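Local structure of ORF10 (Moritella marina, 6RIW) at residues L309-A314 / N444-L449; Y327-A332 / A433-F438; P357-V362 / E410-T415. The protein is the ketosynthase-chain length factor didomain of a longer polyunsaturated fatty acid synthase subunit and probably catalyses chain-extending condensation of carrier-protein-bound acyl groups. One frame throughout, in Å; residues are numbered along the deposited sequence.

Contact 1: L309-A314 / N444-L449; sequences LVYERA and NAHLVL
The Tyr311 ring turns its edge to the face of the His446 imidazole in a T-shaped (edge-to-face) pair, with planes at 84° and ring centroids 5.2 Å apart. Tyr311 CD1 stands above the imidazole, displaced toward its rim, while Tyr311 CE1 comes to 3.7 Å from His446 ND1. On the histidine, CG anti to the backbone N (chi1 -173°) starts the imidazole out toward the helix, where Tyr311 CD1 covers it. Ala314 meets the same imidazole at its edge: the Ala314 methyl lies in the ring plane, 3.7 Å from His446 CD2, and also rests against His446 O. Polar partners outside fix the rotation of the ring, ND1 being hydrogen-bonded to Ser436 OG and NE2 to Tyr315 OH. One turn before Ala314, Val310 crosses the side chains of Asn444 and His446 obliquely. Its CG1 sits in the crowded position between the backbone N and the carbonyl carbon (chi1 82°), and Val310 CG1 touches His446 CB at 4.1 Å as well as Asn444 CB. The other methyl lies against the strand backbone, Val310 CG2 being 3.9 Å from His446 N. The amide of Asn444 looks elsewhere, ND2 bonding Asp293 OD1. Val448 adds a looser apolar touch, CG2 to Ala314 CB at 4.3 Å, and its side chain packs near Lys286, which together with Met1 belongs to the magnesium site. Helix 304-318 thus packs on one face of strand 443-450, the axes of the two segments approaching to 7.8 Å. That strand pairs antiparallel with strands 283-292 and 432-439, and on its other face Ala445 and Leu447 meet helix 198-211 while Leu447 and Leu449 meet helix 374-387, the layered packing of helices and sheet known from the thiolase fold.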
loop_
_atom_site.group_PDB
_atom_site.type_symbol
_atom_site.label_atom_id
_atom_site.label_comp_id
_atom_site.label_asym_id
_atom_site.label_seq_id
_atom_site.Cartn_x
_atom_site.Cartn_y
_atom_site.Cartn_z
ATOM N N LEU A 309 -1.064 23.990 -7.654
ATOM C CA LEU A 309 0.250 23.952 -7.018
ATOM C C LEU A 309 1.163 22.913 -7.666
ATOM O O LEU A 309 2.342 23.187 -7.910
ATOM C CB LEU A 309 0.107 23.686 -5.522
ATOM C CG LEU A 309 1.415 23.539 -4.735
ATOM C CD1 LEU A 309 2.264 24.839 -4.733
ATOM C CD2 LEU A 309 1.127 23.071 -3.310
ATOM N N VAL A 310 0.651 21.710 -7.949
ATOM C CA VAL A 310 1.545 20.707 -8.532
ATOM C C VAL A 310 1.982 21.117 -9.942
ATOM O O VAL A 310 3.112 20.824 -10.354
ATOM C CB VAL A 310 0.910 19.297 -8.503
ATOM C CG1 VAL A 310 -0.046 19.073 -9.670
ATOM C CG2 VAL A 310 2.001 18.240 -8.516
ATOM N N TYR A 311 1.122 21.820 -10.691
ATOM C CA TYR A 311 1.542 22.353 -11.988
ATOM C C TYR A 311 2.700 23.328 -11.821
ATOM O O TYR A 311 3.693 23.257 -12.547
ATOM C CB TYR A 311 0.392 23.077 -12.694
ATOM C CG TYR A 311 -0.811 22.256 -13.054
ATOM C CD1 TYR A 311 -0.698 20.942 -13.486
ATOM C CD2 TYR A 311 -2.072 22.816 -12.979
ATOM C CE1 TYR A 311 -1.829 20.204 -13.822
ATOM C CE2 TYR A 311 -3.188 22.112 -13.318
ATOM C CZ TYR A 311 -3.073 20.807 -13.739
ATOM O OH TYR A 311 -4.221 20.119 -14.042
ATOM N N GLU A 312 2.557 24.278 -10.894
ATOM C CA GLU A 312 3.612 25.257 -10.666
ATOM C C GLU A 312 4.918 24.562 -10.318
ATOM O O GLU A 312 5.960 24.838 -10.924
ATOM C CB GLU A 312 3.204 26.225 -9.556
ATOM C CG GLU A 312 2.026 27.101 -9.934
ATOM C CD GLU A 312 1.402 27.803 -8.747
ATOM O OE1 GLU A 312 1.738 27.449 -7.597
ATOM O OE2 GLU A 312 0.570 28.716 -8.966
ATOM N N ARG A 313 4.862 23.603 -9.382
ATOM C CA ARG A 313 6.068 22.900 -8.951
ATOM C C ARG A 313 6.670 22.075 -10.075
ATOM O O ARG A 313 7.893 21.948 -10.150
ATOM C CB ARG A 313 5.755 22.001 -7.740
ATOM C CG ARG A 313 5.451 22.745 -6.459
ATOM C CD ARG A 313 5.179 21.752 -5.320
ATOM N NE ARG A 313 5.056 22.391 -4.015
ATOM C CZ ARG A 313 4.551 21.777 -2.947
ATOM N NH1 ARG A 313 4.132 20.515 -3.051
ATOM N NH2 ARG A 313 4.461 22.410 -1.787
ATOM N N ALA A 314 5.840 21.522 -10.969
ATOM C CA ALA A 314 6.349 20.634 -12.009
ATOM C C ALA A 314 7.102 21.399 -13.089
ATOM O O ALA A 314 8.175 20.966 -13.532
ATOM C CB ALA A 314 5.201 19.839 -12.644
ATOM N N ASN A 444 -1.524 14.442 -5.602
ATOM C CA ASN A 444 -1.370 14.940 -6.957
ATOM C C ASN A 444 0.032 14.689 -7.478
ATOM O O ASN A 444 1.012 14.740 -6.723
ATOM C CB ASN A 444 -1.667 16.433 -6.998
ATOM C CG ASN A 444 -3.009 16.754 -6.394
ATOM O OD1 ASN A 444 -4.018 16.159 -6.772
ATOM N ND2 ASN A 444 -3.035 17.680 -5.437
ATOM N N ALA A 445 0.121 14.423 -8.785
ATOM C CA ALA A 445 1.401 14.395 -9.477
ATOM C C ALA A 445 1.213 14.920 -10.893
ATOM O O ALA A 445 0.170 14.717 -11.514
ATOM C CB ALA A 445 2.018 12.986 -9.534
ATOM N N HIS A 446 2.245 15.584 -11.401
ATOM C CA HIS A 446 2.289 16.016 -12.793
ATOM C C HIS A 446 3.701 15.788 -13.306
ATOM O O HIS A 446 4.673 16.149 -12.633
ATOM C CB HIS A 446 1.894 17.493 -12.906
ATOM C CG HIS A 446 1.758 17.977 -14.321
ATOM N ND1 HIS A 446 0.641 17.717 -15.094
ATOM C CD2 HIS A 446 2.589 18.725 -15.093
ATOM C CE1 HIS A 446 0.794 18.284 -16.282
ATOM N NE2 HIS A 446 1.964 18.906 -16.305
ATOM N N LEU A 447 3.824 15.139 -14.460
ATOM C CA LEU A 447 5.118 14.884 -15.067
ATOM C C LEU A 447 5.190 15.623 -16.394
ATOM O O LEU A 447 4.198 15.683 -17.126
ATOM C CB LEU A 447 5.350 13.392 -15.292
ATOM C CG LEU A 447 5.431 12.530 -14.033
ATOM C CD1 LEU A 447 5.562 11.063 -14.422
ATOM C CD2 LEU A 447 6.602 12.992 -13.156
ATOM N N VAL A 448 6.355 16.196 -16.683
ATOM C CA VAL A 448 6.604 16.915 -17.931
ATOM C C VAL A 448 7.503 16.043 -18.796
ATOM O O VAL A 448 8.620 15.688 -18.387
ATOM C CB VAL A 448 7.233 18.294 -17.673
ATOM C CG1 VAL A 448 7.349 19.073 -18.997
ATOM C CG2 VAL A 448 6.399 19.051 -16.668
ATOM N N LEU A 449 7.003 15.660 -19.974
ATOM C CA LEU A 449 7.694 14.748 -20.867
ATOM C C LEU A 449 8.003 15.438 -22.193
ATOM O O LEU A 449 7.233 16.281 -22.665
ATOM C CB LEU A 449 6.856 13.501 -21.150
ATOM C CG LEU A 449 6.116 12.881 -19.970
ATOM C CD1 LEU A 449 5.233 11.739 -20.480
ATOM C CD2 LEU A 449 7.162 12.382 -18.983
#

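Contact 2: Y327-A332 / A433-F438; sequences YIECHA and AGVSVF
Tyr327 O receives the N-H of Gly434 at 2.9 Å, the first rung of a parallel ladder between strands 327-329 and 432-439. Glu329 N then gives to Gly434 O, and Glu329 O takes Ser436 N at 3.0 Å with the donor nearly along the C=O axis. Past the last rung the chain leaves the ladder, yet the His331 ring still lies against Phe438: its CG is anti to the backbone N (chi1 170°), and Phe438 O lies 2.9 Å above the imidazole plane, offset toward the rim. Phe438 CB makes a CH-pi contact over the ring, 4.2 Å from its centroid, and the phenyl reaches back so that Phe438 CD2 is 3.8 Å from His331 CB. An alanine at His331 would probably leave Phe438 O and CB without the ring they cover and open a gap beside Cys196. Farther out, Glu342 OE2 holds His331 N and Lys363 NZ holds His331 O. Earlier on the same chain segment, Tyr327 OH donates to Glu329 OE1 at 2.8 Å; Lys380 forms a salt bridge with that oxygen, and OE2 binds Val362 N. A histidine just past the end of strand 327-329, opening the sequence His-Ala-Thr-Gly-Thr and packed against Cys196, is consistent with a member of the Cys-His-His active site of ketosynthases.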
loop_
_atom_site.group_PDB
_atom_site.type_symbol
_atom_site.label_atom_id
_atom_site.label_comp_id
_atom_site.label_asym_id
_atom_site.label_seq_id
_atom_site.Cartn_x
_atom_site.Cartn_y
_atom_site.Cartn_z
ATOM N N TYR A 327 0.211 19.013 -25.267
ATOM C CA TYR A 327 -0.805 18.008 -25.003
ATOM C C TYR A 327 -0.693 17.629 -23.535
ATOM O O TYR A 327 0.417 17.550 -23.010
ATOM C CB TYR A 327 -0.619 16.757 -25.880
ATOM C CG TYR A 327 -1.550 15.627 -25.496
ATOM C CD1 TYR A 327 -2.888 15.653 -25.863
ATOM C CD2 TYR A 327 -1.096 14.540 -24.750
ATOM C CE1 TYR A 327 -3.751 14.634 -25.505
ATOM C CE2 TYR A 327 -1.950 13.514 -24.396
ATOM C CZ TYR A 327 -3.275 13.562 -24.774
ATOM O OH TYR A 327 -4.140 12.542 -24.412
ATOM N N ILE A 328 -1.828 17.397 -22.885
ATOM C CA ILE A 328 -1.842 16.915 -21.505
ATOM C C ILE A 328 -2.720 15.674 -21.429
ATOM O O ILE A 328 -3.897 15.710 -21.815
ATOM C CB ILE A 328 -2.352 17.971 -20.521
ATOM C CG1 ILE A 328 -1.429 19.186 -20.520
ATOM C CG2 ILE A 328 -2.471 17.378 -19.116
ATOM C CD1 ILE A 328 -2.037 20.357 -19.843
ATOM N N GLU A 329 -2.158 14.585 -20.919
ATOM C CA GLU A 329 -2.955 13.404 -20.627
ATOM C C GLU A 329 -3.545 13.620 -19.242
ATOM O O GLU A 329 -2.811 13.688 -18.244
ATOM C CB GLU A 329 -2.099 12.140 -20.723
ATOM C CG GLU A 329 -2.783 10.863 -20.197
ATOM C CD GLU A 329 -3.968 10.387 -21.046
ATOM O OE1 GLU A 329 -4.098 10.775 -22.241
ATOM O OE2 GLU A 329 -4.770 9.600 -20.498
ATOM N N CYS A 330 -4.859 13.810 -19.189
ATOM C CA CYS A 330 -5.516 14.267 -17.975
ATOM C C CYS A 330 -5.899 13.114 -17.071
ATOM O O CYS A 330 -5.967 11.951 -17.486
ATOM C CB CYS A 330 -6.773 15.068 -18.305
ATOM S SG CYS A 330 -6.382 16.567 -19.219
ATOM N N HIS A 331 -6.186 13.467 -15.819
ATOM C CA HIS A 331 -6.675 12.481 -14.863
ATOM C C HIS A 331 -8.107 12.053 -15.186
ATOM O O HIS A 331 -8.466 10.887 -14.966
ATOM C CB HIS A 331 -6.574 13.066 -13.457
ATOM C CG HIS A 331 -7.268 12.250 -12.416
ATOM N ND1 HIS A 331 -6.790 11.028 -11.996
ATOM C CD2 HIS A 331 -8.405 12.475 -11.716
ATOM C CE1 HIS A 331 -7.605 10.533 -11.079
ATOM N NE2 HIS A 331 -8.592 11.391 -10.891
ATOM N N ALA A 332 -8.912 12.976 -15.745
ATOM C CA ALA A 332 -10.326 12.819 -16.113
ATOM C C ALA A 332 -10.884 11.400 -16.073
ATOM O O ALA A 332 -10.700 10.628 -17.018
ATOM C CB ALA A 332 -10.555 13.370 -17.521
ATOM N N ALA A 433 4.681 17.160 -23.552
ATOM C CA ALA A 433 3.415 16.694 -23.014
ATOM C C ALA A 433 3.455 16.724 -21.494
ATOM O O ALA A 433 4.508 16.534 -20.883
ATOM C CB ALA A 433 3.094 15.272 -23.501
ATOM N N GLY A 434 2.297 16.964 -20.888
ATOM C CA GLY A 434 2.118 16.790 -19.459
ATOM C C GLY A 434 1.306 15.537 -19.189
ATOM O O GLY A 434 0.508 15.108 -20.025
ATOM N N VAL A 435 1.516 14.930 -18.022
ATOM C CA VAL A 435 0.643 13.862 -17.542
ATOM C C VAL A 435 0.246 14.197 -16.113
ATOM O O VAL A 435 1.119 14.455 -15.271
ATOM C CB VAL A 435 1.317 12.473 -17.591
ATOM C CG1 VAL A 435 0.339 11.401 -17.082
ATOM C CG2 VAL A 435 1.783 12.136 -18.980
ATOM N N SER A 436 -1.059 14.197 -15.837
ATOM C CA SER A 436 -1.597 14.527 -14.525
ATOM C C SER A 436 -2.317 13.324 -13.929
ATOM O O SER A 436 -3.040 12.606 -14.634
ATOM C CB SER A 436 -2.565 15.733 -14.590
ATOM O OG SER A 436 -1.998 16.815 -15.316
ATOM N N VAL A 437 -2.120 13.099 -12.630
ATOM C CA VAL A 437 -2.926 12.134 -11.887
ATOM C C VAL A 437 -3.266 12.746 -10.533
ATOM O O VAL A 437 -2.387 13.284 -9.848
ATOM C CB VAL A 437 -2.243 10.753 -11.722
ATOM C CG1 VAL A 437 -2.238 9.998 -13.037
ATOM C CG2 VAL A 437 -0.799 10.900 -11.214
ATOM N N PHE A 438 -4.551 12.692 -10.167
ATOM C CA PHE A 438 -5.061 13.307 -8.938
ATOM C C PHE A 438 -5.832 12.255 -8.132
ATOM O O PHE A 438 -7.022 12.026 -8.372
ATOM C CB PHE A 438 -5.938 14.512 -9.268
ATOM C CG PHE A 438 -5.265 15.549 -10.148
ATOM C CD1 PHE A 438 -3.976 15.994 -9.877
ATOM C CD2 PHE A 438 -5.937 16.092 -11.236
ATOM C CE1 PHE A 438 -3.365 16.964 -10.670
ATOM C CE2 PHE A 438 -5.343 17.054 -12.032
ATOM C CZ PHE A 438 -4.053 17.492 -11.759
#

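Contact 3: P357-V362 / E410-T415; sequences PLLGSV and EQMPTT
Leu358 and Gln411 both set CG anti to their own carbonyl carbon (chi1 -63° and -77°); this puts Gln411 CG 3.6 Å from Pro357 O and starts the Leu358 branch toward the Gln411 backbone. Leu358 CD2 rests 3.7 Å from Gln411 O, while its other methyl branch, CD1, meets Pro413 CG at 4.0 Å, the two side chains crossing at a slant. The buried Pro357 carbonyl has no polar partner in the model. The glutamine then bends at chi2, and its amide turns away, OE1 accepting from Thr408 N. Gln411 O is the hub of the contact: it takes the N-H of Leu359 at 2.7 Å, nearly in line with the carbonyl. Leu358 CA adds a CA-H...O contact to Gln411 O at 3.2 Å. The next backbone link is made by water, since proline has no N-H to offer: one water donates to Leu359 O at 2.7 Å and to Pro413 O at 2.8 Å. Pro413 CD packs against the same Leu359 oxygen, and Leu359 CD1 lightly touches Met412 CE. On its other side strand 358-360 pairs in parallel with strand 327-329, and Leu359 packs on helix 336-350. A loop with one direct and one water-bridged link thus covers the border strand at this end of the ketosynthase sheet.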
loop_
_atom_site.group_PDB
_atom_site.type_symbol
_atom_site.label_atom_id
_atom_site.label_comp_id
_atom_site.label_asym_id
_atom_site.label_seq_id
_atom_site.Cartn_x
_atom_site.Cartn_y
_atom_site.Cartn_z
ATOM N N PRO A 357 -3.282 23.752 -24.529
ATOM C CA PRO A 357 -2.838 22.448 -25.022
ATOM C C PRO A 357 -4.024 21.546 -25.323
ATOM O O PRO A 357 -5.116 21.691 -24.766
ATOM C CB PRO A 357 -1.981 21.891 -23.868
ATOM C CG PRO A 357 -2.438 22.618 -22.659
ATOM C CD PRO A 357 -2.856 24.003 -23.141
ATOM N N LEU A 358 -3.789 20.600 -26.229
ATOM C CA LEU A 358 -4.744 19.524 -26.449
ATOM C C LEU A 358 -4.858 18.686 -25.181
ATOM O O LEU A 358 -3.924 18.622 -24.381
ATOM C CB LEU A 358 -4.305 18.650 -27.624
ATOM C CG LEU A 358 -4.260 19.395 -28.963
ATOM C CD1 LEU A 358 -3.996 18.450 -30.118
ATOM C CD2 LEU A 358 -5.562 20.180 -29.162
ATOM N N LEU A 359 -6.020 18.050 -24.997
ATOM C CA LEU A 359 -6.321 17.304 -23.780
ATOM C C LEU A 359 -6.907 15.944 -24.130
ATOM O O LEU A 359 -7.598 15.792 -25.140
ATOM C CB LEU A 359 -7.314 18.050 -22.889
ATOM C CG LEU A 359 -7.128 19.531 -22.582
ATOM C CD1 LEU A 359 -8.402 20.051 -21.913
ATOM C CD2 LEU A 359 -5.918 19.752 -21.683
ATOM N N GLY A 360 -6.649 14.949 -23.274
ATOM C CA GLY A 360 -7.142 13.616 -23.577
ATOM C C GLY A 360 -7.137 12.749 -22.336
ATOM O O GLY A 360 -6.522 13.096 -21.324
ATOM N N SER A 361 -7.834 11.609 -22.430
ATOM C CA SER A 361 -7.902 10.649 -21.323
ATOM C C SER A 361 -8.058 9.220 -21.825
ATOM O O SER A 361 -9.094 8.867 -22.399
ATOM C CB SER A 361 -9.053 10.970 -20.380
ATOM O OG SER A 361 -8.999 10.084 -19.269
ATOM N N VAL A 362 -7.048 8.391 -21.557
ATOM C CA VAL A 362 -7.106 6.965 -21.852
ATOM C C VAL A 362 -8.028 6.211 -20.898
ATOM O O VAL A 362 -8.301 5.022 -21.109
ATOM C CB VAL A 362 -5.671 6.393 -21.807
ATOM C CG1 VAL A 362 -5.195 6.262 -20.356
ATOM C CG2 VAL A 362 -5.574 5.050 -22.531
ATOM N N GLU A 410 -12.819 22.053 -28.573
ATOM C CA GLU A 410 -11.807 22.348 -29.579
ATOM C C GLU A 410 -10.418 21.873 -29.156
ATOM O O GLU A 410 -9.554 21.659 -30.016
ATOM C CB GLU A 410 -11.779 23.851 -29.882
ATOM C CG GLU A 410 -10.707 24.258 -30.896
ATOM C CD GLU A 410 -11.120 25.412 -31.792
ATOM O OE1 GLU A 410 -11.187 25.208 -33.031
ATOM O OE2 GLU A 410 -11.364 26.518 -31.258
ATOM N N GLN A 411 -10.180 21.690 -27.860
ATOM C CA GLN A 411 -8.900 21.186 -27.377
ATOM C C GLN A 411 -8.917 19.687 -27.095
ATOM O O GLN A 411 -7.943 19.175 -26.538
ATOM C CB GLN A 411 -8.474 21.928 -26.108
ATOM C CG GLN A 411 -7.914 23.308 -26.354
ATOM C CD GLN A 411 -9.010 24.328 -26.651
ATOM O OE1 GLN A 411 -10.032 24.381 -25.964
ATOM N NE2 GLN A 411 -8.797 25.136 -27.686
ATOM N N MET A 412 -9.989 18.975 -27.444
ATOM C CA MET A 412 -10.116 17.558 -27.097
ATOM C C MET A 412 -10.263 16.683 -28.337
ATOM O O MET A 412 -11.388 16.473 -28.823
ATOM C CB MET A 412 -11.298 17.352 -26.151
ATOM C CG MET A 412 -11.353 18.355 -25.007
ATOM S SD MET A 412 -12.856 18.162 -24.045
ATOM C CE MET A 412 -12.712 19.505 -22.867
ATOM N N PRO A 413 -9.173 16.122 -28.853
ATOM C CA PRO A 413 -9.263 15.261 -30.042
ATOM C C PRO A 413 -10.186 14.073 -29.818
ATOM O O PRO A 413 -10.092 13.367 -28.810
ATOM C CB PRO A 413 -7.813 14.805 -30.262
ATOM C CG PRO A 413 -6.977 15.778 -29.513
ATOM C CD PRO A 413 -7.793 16.263 -28.362
ATOM N N THR A 414 -11.090 13.864 -30.778
ATOM C CA THR A 414 -11.991 12.720 -30.819
ATOM C C THR A 414 -11.699 11.829 -32.019
ATOM O O THR A 414 -12.451 10.889 -32.298
ATOM C CB THR A 414 -13.438 13.208 -30.840
ATOM O OG1 THR A 414 -13.654 13.962 -32.043
ATOM C CG2 THR A 414 -13.704 14.101 -29.632
ATOM N N THR A 415 -10.608 12.110 -32.722
ATOM C CA THR A 415 -10.018 11.231 -33.717
ATOM C C THR A 415 -8.510 11.331 -33.561
ATOM O O THR A 415 -8.003 12.198 -32.844
ATOM C CB THR A 415 -10.442 11.629 -35.137
ATOM O OG1 THR A 415 -10.028 10.619 -36.065
ATOM C CG2 THR A 415 -9.808 12.958 -35.515
HETATM O O HOH W 1 -9.351 14.079 -26.155
#

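The three contacts follow one sheet of the ketosynthase outward: contact 1 lies on strand 443-450, contact 2 joins its neighbour 432-439 to 327-329, and contact 3 covers 358-360 beyond that. Contact 1 is wholly buried and contact 2 nearly so, His331 being partly exposed; contact 3 is largely buried too but comes to the surface at Glu410. Chemistry changes along the way, from aromatic and methyl packing of a helix on a sheet face, through a backbone ladder that ends in a histidine packed on Phe438, to a single direct bond and a water bridge. Neighbouring contacts are tied by side-chain hydrogen bonds, whereas contacts 1 and 3 do not touch.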